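Local coordinates for putative polysaccharide binding proteins (DUF1812) (Bacteroides thetaiotaomicron VPI-5482, PDB 3GF8), which is an outer-membrane lipoprotein of the FimB/Mfa2 family that probably helps anchor or assemble fimbriae at the cell surface, at residues A83-R86 against D87-I91; L108-E111 against A112-I116; Q281-N285 against G286-R290. One frame throughout, in Å; residues are numbered along the deposited sequence.

Contact 1 (A83-R86 against D87-I91)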
loop_
_atom_site.group_PDB
_atom_site.type_symbol
_atom_site.label_atom_id
_atom_site.label_comp_id
_atom_site.label_asym_id
_atom_site.label_seq_id
_atom_site.Cartn_x
_atom_site.Cartn_y
_atom_site.Cartn_z
ATOM N N ALA A 83 5.039 -9.995 -2.170
ATOM C CA ALA A 83 6.258 -9.539 -2.794
ATOM C C ALA A 83 6.744 -8.320 -2.020
ATOM O O ALA A 83 5.948 -7.511 -1.550
ATOM C CB ALA A 83 6.033 -9.213 -4.294
ATOM N N GLY A 84 8.069 -8.213 -1.903
ATOM C CA GLY A 84 8.690 -7.170 -1.107
ATOM C C GLY A 84 8.729 -7.346 0.411
ATOM O O GLY A 84 9.328 -6.512 1.066
ATOM N N ALA A 85 8.114 -8.405 0.981
ATOM C CA ALA A 85 7.972 -8.494 2.446
ATOM C C ALA A 85 9.312 -8.864 3.074
ATOM O O ALA A 85 9.890 -9.907 2.765
ATOM C CB ALA A 85 6.856 -9.471 2.884
ATOM N N ARG A 86 9.816 -7.977 3.922
ATOM C CA ARG A 86 11.067 -8.219 4.654
ATOM C C ARG A 86 10.836 -7.908 6.121
ATOM O O ARG A 86 9.844 -8.380 6.687
ATOM C CB ARG A 86 12.212 -7.421 4.040
ATOM C CG ARG A 86 12.517 -7.858 2.603
ATOM C CD ARG A 86 13.659 -7.033 2.048
ATOM N NE ARG A 86 13.926 -7.274 0.638
ATOM C CZ ARG A 86 14.756 -8.195 0.174
ATOM N NH1 ARG A 86 15.411 -8.989 1.004
ATOM N NH2 ARG A 86 14.920 -8.338 -1.134
ATOM N N ASP A 87 11.674 -7.085 6.735
ATOM C CA ASP A 87 11.623 -6.910 8.183
ATOM C C ASP A 87 10.436 -6.190 8.761
ATOM O O ASP A 87 10.219 -6.293 9.955
ATOM C CB ASP A 87 12.863 -6.202 8.669
ATOM C CG ASP A 87 14.087 -7.059 8.522
ATOM O OD1 ASP A 87 13.948 -8.301 8.645
ATOM O OD2 ASP A 87 15.183 -6.503 8.270
ATOM N N SER A 88 9.665 -5.469 7.964
ATOM C CA SER A 88 8.537 -4.728 8.523
ATOM C C SER A 88 7.352 -5.588 8.863
ATOM O O SER A 88 6.490 -5.170 9.660
ATOM C CB SER A 88 8.075 -3.617 7.600
ATOM O OG SER A 88 9.133 -2.715 7.349
ATOM N N TYR A 89 7.312 -6.797 8.311
ATOM C CA TYR A 89 6.101 -7.577 8.360
ATOM C C TYR A 89 6.363 -8.946 8.948
ATOM O O TYR A 89 7.400 -9.528 8.679
ATOM C CB TYR A 89 5.570 -7.737 6.944
ATOM C CG TYR A 89 5.604 -6.471 6.144
ATOM C CD1 TYR A 89 4.645 -5.502 6.339
ATOM C CD2 TYR A 89 6.578 -6.237 5.189
ATOM C CE1 TYR A 89 4.634 -4.325 5.618
ATOM C CE2 TYR A 89 6.566 -5.057 4.441
ATOM C CZ TYR A 89 5.583 -4.102 4.664
ATOM O OH TYR A 89 5.531 -2.883 3.969
ATOM N N ASP A 90 5.411 -9.438 9.747
ATOM C CA ASP A 90 5.333 -10.865 10.089
ATOM C C ASP A 90 4.276 -11.511 9.256
ATOM O O ASP A 90 3.119 -11.075 9.279
ATOM C CB ASP A 90 4.971 -11.082 11.566
ATOM C CG ASP A 90 6.080 -10.609 12.505
ATOM O OD1 ASP A 90 7.271 -10.979 12.302
ATOM O OD2 ASP A 90 5.756 -9.841 13.426
ATOM N N ILE A 91 4.663 -12.565 8.551
ATOM C CA ILE A 91 3.725 -13.380 7.800
ATOM C C ILE A 91 3.636 -14.686 8.576
ATOM O O ILE A 91 4.653 -15.275 8.907
ATOM C CB ILE A 91 4.213 -13.644 6.360
ATOM C CG1 ILE A 91 4.485 -12.306 5.621
ATOM C CG2 ILE A 91 3.191 -14.514 5.605
ATOM C CD1 ILE A 91 5.337 -12.430 4.274
HETATM O O HOH W 1 8.325 -10.174 5.946
#
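Ala85 lies against two side chains that follow it round a tight turn, Tyr89 and Ile91. Its methyl CB meets the tip of Ile91, CD1, at 3.6 Å. The same CB stands 4.0 Å from Tyr89 CD2, and Ala85 CA approaches that ring carbon at 3.8 Å. The Tyr89 ring comes to Ala85 obliquely. Its edge is turned to the backbone of the next residue, with Arg86 N lying near the ring plane, 3.9 Å from Tyr89 CD2. Over one face of the ring, above its centre, sits Ser88 CB. CG1 of Ile91 stands anti to the carbonyl carbon (chi1 -56°), and the extended end beyond it brings CD1 back to Ala85.

A type I beta turn from Arg86 to Tyr89 sets up this grouping. Its closing bond, Tyr89 N to Arg86 O, is straight but weak at 3.4 Å. Water 1 lies between Arg86 O and Tyr89 O. Its 3.0 Å bond to Tyr89 O is reasonable, but its 2.5 Å approach to Arg86 O is doubtful.

Further out, Glu121 positions the turn. Its carboxylate bonds to Arg86 N and to Ser88 OG, and its backbone O bonds to the hydroxyl of Tyr89. The extended Arg86 chain leads away to salt bridges with Glu57 and Asp37. The turn carries the chain from strand 75-83 to strand 89-91, where the Tyr89 ring also packs on Leu106 and Leu108 of the adjacent strand.

The chemistry is divided. Ala85, Tyr89 and Ile91 make a small apolar cluster, while the weak closing bond is consistent with Glu121 helping to hold the turn. The N-H of Arg86 would probably favour the charged form of the Glu121 carboxylate.

Contact 2 (L108-E111 against A112-I116)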
loop_
_atom_site.group_PDB
_atom_site.type_symbol
_atom_site.label_atom_id
_atom_site.label_comp_id
_atom_site.label_asym_id
_atom_site.label_seq_id
_atom_site.Cartn_x
_atom_site.Cartn_y
_atom_site.Cartn_z
ATOM N N LEU A 108 1.757 -5.820 9.867
ATOM C CA LEU A 108 2.799 -4.799 10.035
ATOM C C LEU A 108 3.243 -4.829 11.497
ATOM O O LEU A 108 2.401 -4.819 12.396
ATOM C CB LEU A 108 2.258 -3.404 9.687
ATOM C CG LEU A 108 3.136 -2.170 9.867
ATOM C CD1 LEU A 108 4.378 -2.225 8.986
ATOM C CD2 LEU A 108 2.307 -0.856 9.589
ATOM N N LYS A 109 4.551 -4.913 11.732
ATOM C CA LYS A 109 5.081 -4.942 13.077
ATOM C C LYS A 109 4.878 -3.597 13.740
ATOM O O LYS A 109 5.056 -2.543 13.101
ATOM C CB LYS A 109 6.578 -5.272 13.042
ATOM C CG LYS A 109 6.875 -6.721 12.577
ATOM C CD LYS A 109 8.372 -6.976 12.688
ATOM C CE LYS A 109 8.824 -8.267 12.081
ATOM N NZ LYS A 109 10.295 -8.214 11.806
ATOM N N ARG A 110 4.490 -3.637 15.010
ATOM C CA ARG A 110 4.374 -2.438 15.847
ATOM C C ARG A 110 4.770 -2.717 17.300
ATOM O O ARG A 110 4.733 -3.836 17.772
ATOM C CB ARG A 110 2.982 -1.813 15.789
ATOM C CG ARG A 110 1.889 -2.526 16.650
ATOM C CD ARG A 110 1.742 -4.010 16.286
ATOM N NE ARG A 110 1.257 -4.206 14.914
ATOM C CZ ARG A 110 -0.031 -4.350 14.573
ATOM N NH1 ARG A 110 -0.983 -4.316 15.501
ATOM N NH2 ARG A 110 -0.376 -4.515 13.291
ATOM N N GLU A 111 5.146 -1.667 17.989
ATOM C CA GLU A 111 5.376 -1.676 19.414
ATOM C C GLU A 111 4.085 -1.391 20.160
ATOM O O GLU A 111 3.093 -1.040 19.531
ATOM C CB GLU A 111 6.312 -0.544 19.737
ATOM C CG GLU A 111 7.712 -0.661 19.171
ATOM C CD GLU A 111 8.583 0.504 19.691
ATOM O OE1 GLU A 111 7.989 1.588 20.025
ATOM O OE2 GLU A 111 9.833 0.317 19.769
ATOM N N ALA A 112 4.127 -1.449 21.501
ATOM C CA ALA A 112 2.936 -1.209 22.338
ATOM C C ALA A 112 2.294 0.102 22.035
ATOM O O ALA A 112 1.061 0.221 22.154
ATOM C CB ALA A 112 3.254 -1.260 23.861
ATOM N N SER A 113 3.101 1.106 21.684
ATOM C CA SER A 113 2.541 2.425 21.396
ATOM C C SER A 113 1.664 2.502 20.134
ATOM O O SER A 113 0.999 3.482 19.922
ATOM C CB SER A 113 3.658 3.442 21.234
ATOM O OG SER A 113 4.252 3.318 19.962
ATOM N N LEU A 114 1.711 1.501 19.270
ATOM C CA LEU A 114 0.959 1.533 18.012
ATOM C C LEU A 114 1.321 2.686 17.058
ATOM O O LEU A 114 0.544 3.021 16.177
ATOM C CB LEU A 114 -0.537 1.569 18.293
ATOM C CG LEU A 114 -1.048 0.548 19.306
ATOM C CD1 LEU A 114 -2.506 0.811 19.431
ATOM C CD2 LEU A 114 -0.752 -0.907 18.852
ATOM N N ILE A 115 2.491 3.279 17.237
ATOM C CA ILE A 115 2.997 4.319 16.343
ATOM C C ILE A 115 3.936 3.686 15.333
ATOM O O ILE A 115 4.816 2.939 15.690
ATOM C CB ILE A 115 3.783 5.367 17.119
ATOM C CG1 ILE A 115 2.853 6.061 18.091
ATOM C CG2 ILE A 115 4.437 6.366 16.187
ATOM C CD1 ILE A 115 3.551 6.973 19.112
ATOM N N ILE A 116 3.739 3.979 14.070
ATOM C CA ILE A 116 4.638 3.526 13.003
ATOM C C ILE A 116 5.264 4.788 12.409
ATOM O O ILE A 116 4.531 5.636 11.942
ATOM C CB ILE A 116 3.828 2.813 11.894
ATOM C CG1 ILE A 116 3.065 1.613 12.481
ATOM C CG2 ILE A 116 4.751 2.416 10.700
ATOM C CD1 ILE A 116 3.944 0.408 12.756
#
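The Arg110 guanidinium turns its edge to the carbonyl of Leu108, while CG of the same side chain packs on Leu114 CD2 at 3.8 Å across the turn. Arg110 NE and NH2 grip Leu108 O side-on, at 2.8 Å for NE and 2.9 Å for NH2. The oxygen lies almost in the guanidinium plane, and both nitrogens lie in the carbonyl plane. Bends at chi2 (-57°) and chi3 (-65°) fold the chain back to reach it. NH2 also forms a salt bridge with Asp190. With an alanine here, Leu108 O would probably lose both side-chain donors and Asp190 its charged mate.

Leu108 and Ile116 reach toward each other, tip to tip, Leu108 CD2 to Ile116 CD1 at 3.8 Å. Ile116 CD1 also lies 3.2 Å from Lys109 O and 3.9 Å from Arg110 CB.

A type I beta turn from Glu111 to Leu114 reverses the chain. Leu114 N donates to Glu111 O at 2.9 Å, from above the carbonyl plane. Ser113 OG accepts from Ile115 N at 3.2 Å, which makes an ST turn.

The connection leads from strand 105-108 to the short strand 115-116, which runs parallel to strand 193-195 at one edge of a five-stranded sheet. Leu193 of that strand lies against Leu108 and Arg110, and Phe195 against Leu108 and Ile116.

Contact 3 (Q281-N285 against G286-R290)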
loop_
_atom_site.group_PDB
_atom_site.type_symbol
_atom_site.label_atom_id
_atom_site.label_comp_id
_atom_site.label_asym_id
_atom_site.label_seq_id
_atom_site.Cartn_x
_atom_site.Cartn_y
_atom_site.Cartn_z
ATOM N N GLN A 281 -8.641 24.494 -0.635
ATOM C CA GLN A 281 -8.409 23.644 -1.775
ATOM C C GLN A 281 -7.219 22.768 -1.510
ATOM O O GLN A 281 -6.388 23.107 -0.667
ATOM C CB GLN A 281 -8.166 24.486 -3.032
ATOM C CG GLN A 281 -7.068 25.510 -2.882
ATOM C CD GLN A 281 -6.520 25.999 -4.223
ATOM O OE1 GLN A 281 -7.273 26.425 -5.112
ATOM N NE2 GLN A 281 -5.187 25.963 -4.357
ATOM N N ILE A 282 -7.171 21.641 -2.216
ATOM C CA ILE A 282 -6.021 20.770 -2.215
ATOM C C ILE A 282 -5.461 20.591 -3.623
ATOM O O ILE A 282 -6.147 20.768 -4.631
ATOM C CB ILE A 282 -6.344 19.378 -1.587
ATOM C CG1 ILE A 282 -7.265 18.560 -2.494
ATOM C CG2 ILE A 282 -6.962 19.581 -0.228
ATOM C CD1 ILE A 282 -7.872 17.363 -1.832
ATOM N N VAL A 283 -4.201 20.201 -3.695
ATOM C CA VAL A 283 -3.625 19.844 -4.946
ATOM C C VAL A 283 -3.097 18.455 -4.725
ATOM O O VAL A 283 -2.278 18.238 -3.825
ATOM C CB VAL A 283 -2.558 20.805 -5.341
ATOM C CG1 VAL A 283 -1.850 20.363 -6.704
ATOM C CG2 VAL A 283 -3.156 22.147 -5.492
ATOM N N VAL A 284 -3.615 17.509 -5.505
ATOM C CA VAL A 284 -3.181 16.112 -5.447
ATOM C C VAL A 284 -2.463 15.804 -6.733
ATOM O O VAL A 284 -3.053 15.834 -7.799
ATOM C CB VAL A 284 -4.355 15.165 -5.261
ATOM C CG1 VAL A 284 -3.870 13.684 -5.126
ATOM C CG2 VAL A 284 -5.178 15.611 -4.061
ATOM N N ASN A 285 -1.172 15.541 -6.630
ATOM C CA ASN A 285 -0.341 15.264 -7.806
ATOM C C ASN A 285 -0.648 16.237 -8.962
ATOM O O ASN A 285 -0.873 15.836 -10.095
ATOM C CB ASN A 285 -0.514 13.798 -8.229
ATOM C CG ASN A 285 -0.013 12.806 -7.176
ATOM O OD1 ASN A 285 0.818 13.162 -6.355
ATOM N ND2 ASN A 285 -0.526 11.547 -7.198
ATOM N N GLY A 286 -0.657 17.527 -8.666
ATOM C CA GLY A 286 -0.827 18.525 -9.704
ATOM C C GLY A 286 -2.260 18.948 -9.970
ATOM O O GLY A 286 -2.469 20.017 -10.555
ATOM N N TRP A 287 -3.240 18.144 -9.532
ATOM C CA TRP A 287 -4.648 18.452 -9.774
ATOM C C TRP A 287 -5.226 19.263 -8.655
ATOM O O TRP A 287 -5.229 18.800 -7.529
ATOM C CB TRP A 287 -5.478 17.186 -9.927
ATOM C CG TRP A 287 -5.058 16.382 -11.103
ATOM C CD1 TRP A 287 -4.019 15.492 -11.163
ATOM C CD2 TRP A 287 -5.635 16.421 -12.421
ATOM N NE1 TRP A 287 -3.937 14.948 -12.438
ATOM C CE2 TRP A 287 -4.917 15.500 -13.223
ATOM C CE3 TRP A 287 -6.681 17.153 -13.000
ATOM C CZ2 TRP A 287 -5.204 15.306 -14.577
ATOM C CZ3 TRP A 287 -6.979 16.943 -14.334
ATOM C CH2 TRP A 287 -6.238 16.009 -15.113
ATOM N N VAL A 288 -5.745 20.446 -8.998
ATOM C CA VAL A 288 -6.362 21.349 -8.056
ATOM C C VAL A 288 -7.822 20.961 -7.827
ATOM O O VAL A 288 -8.499 20.708 -8.788
ATOM C CB VAL A 288 -6.310 22.771 -8.605
ATOM C CG1 VAL A 288 -6.858 23.732 -7.591
ATOM C CG2 VAL A 288 -4.858 23.132 -9.039
ATOM N N HIS A 289 -8.255 20.860 -6.563
ATOM C CA HIS A 289 -9.652 20.602 -6.153
ATOM C C HIS A 289 -10.122 21.523 -5.007
ATOM O O HIS A 289 -9.519 21.540 -3.920
ATOM C CB HIS A 289 -9.807 19.154 -5.700
ATOM C CG HIS A 289 -9.341 18.160 -6.714
ATOM N ND1 HIS A 289 -10.035 17.899 -7.876
ATOM C CD2 HIS A 289 -8.250 17.358 -6.739
ATOM C CE1 HIS A 289 -9.389 16.983 -8.573
ATOM N NE2 HIS A 289 -8.299 16.640 -7.907
ATOM N N ARG A 290 -11.170 22.310 -5.269
ATOM C CA ARG A 290 -11.871 23.097 -4.247
ATOM C C ARG A 290 -12.536 22.150 -3.233
ATOM O O ARG A 290 -13.088 21.124 -3.606
ATOM C CB ARG A 290 -12.957 23.959 -4.888
ATOM C CG ARG A 290 -13.683 24.954 -3.934
ATOM C CD ARG A 290 -12.776 26.162 -3.669
ATOM N NE ARG A 290 -13.410 27.307 -2.994
ATOM C CZ ARG A 290 -13.707 27.381 -1.693
ATOM N NH1 ARG A 290 -13.448 26.349 -0.890
ATOM N NH2 ARG A 290 -14.274 28.497 -1.196
HETATM O O HOH W 2 0.456 18.088 -5.772
HETATM O O HOH W 3 -1.509 13.358 -12.013
#
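Trp287 bends its indole back toward the turn that it closes, beside the carbonyls of Val284 and Asn285. Trp287 CB lies 3.5 Å from Val284 O. CG stands anti to the carbonyl carbon (chi1 -63°), and the ring it carries has Val284 O at its edge. Trp287 CD1 comes closer to the turn, 3.3 Å from Asn285 O. Trp287 NE1 donates to water 3 at 2.9 Å, in the plane of the ring. That water donates in turn to Asn285 O at 3.2 Å, and so ties the indole to the turn. The Trp287 side chain also touches Asn249 of a nearby loop.

The setting is a two-residue beta hairpin, strands 279-284 and 287-290 joined by a type I' turn with Asn285-Gly286 at its corners. Asn285 takes up left-handed backbone angles. At Gly286 phi is 91°, and a CB there would run into Asn285 O. Two hydrogen-bonded pairs hold the strands. Val284 and Trp287 exchange N-H to O bonds of 2.9 Å both ways, and Ile282 and His289 do the same.

On one face Val283 CG2 meets Val288 CG2 at 4.1 Å, and the Gln281 amide lays OE1 3.7 Å from Val288 CG1. On the other face Ile282 CG1 packs on His289 CB, and Val284 CG2 lies at the edge of the imidazole. Tyr244 and Leu245 of helix 241-246 cover Ile282 and Val284 there. The Asn285 amide makes hydrogen bonds outside the hairpin: OD1 with His268 N, ND2 with Asn266 O and Glu251.

Contacts 1 and 2 are neighbours, with centres 15 Å apart. They meet through Lys109, whose NZ probably bonds to Asp87 O at 2.7 Å and whose backbone N probably bonds to Ser88 O at 2.8 Å. Strands 89-91 and 105-108 are paired in a small antiparallel sheet, so the turn of contact 1 borders the start of contact 2. Contact 3 is remote: its centre is 33 Å from that of contact 1 and 32 Å from that of contact 2. Contacts 1 and 3 lie on opposite sides of the chain's centre. A bound 1,2-ethanediol, probably from crystallisation, lies about 5 Å from the Asn285 side chain.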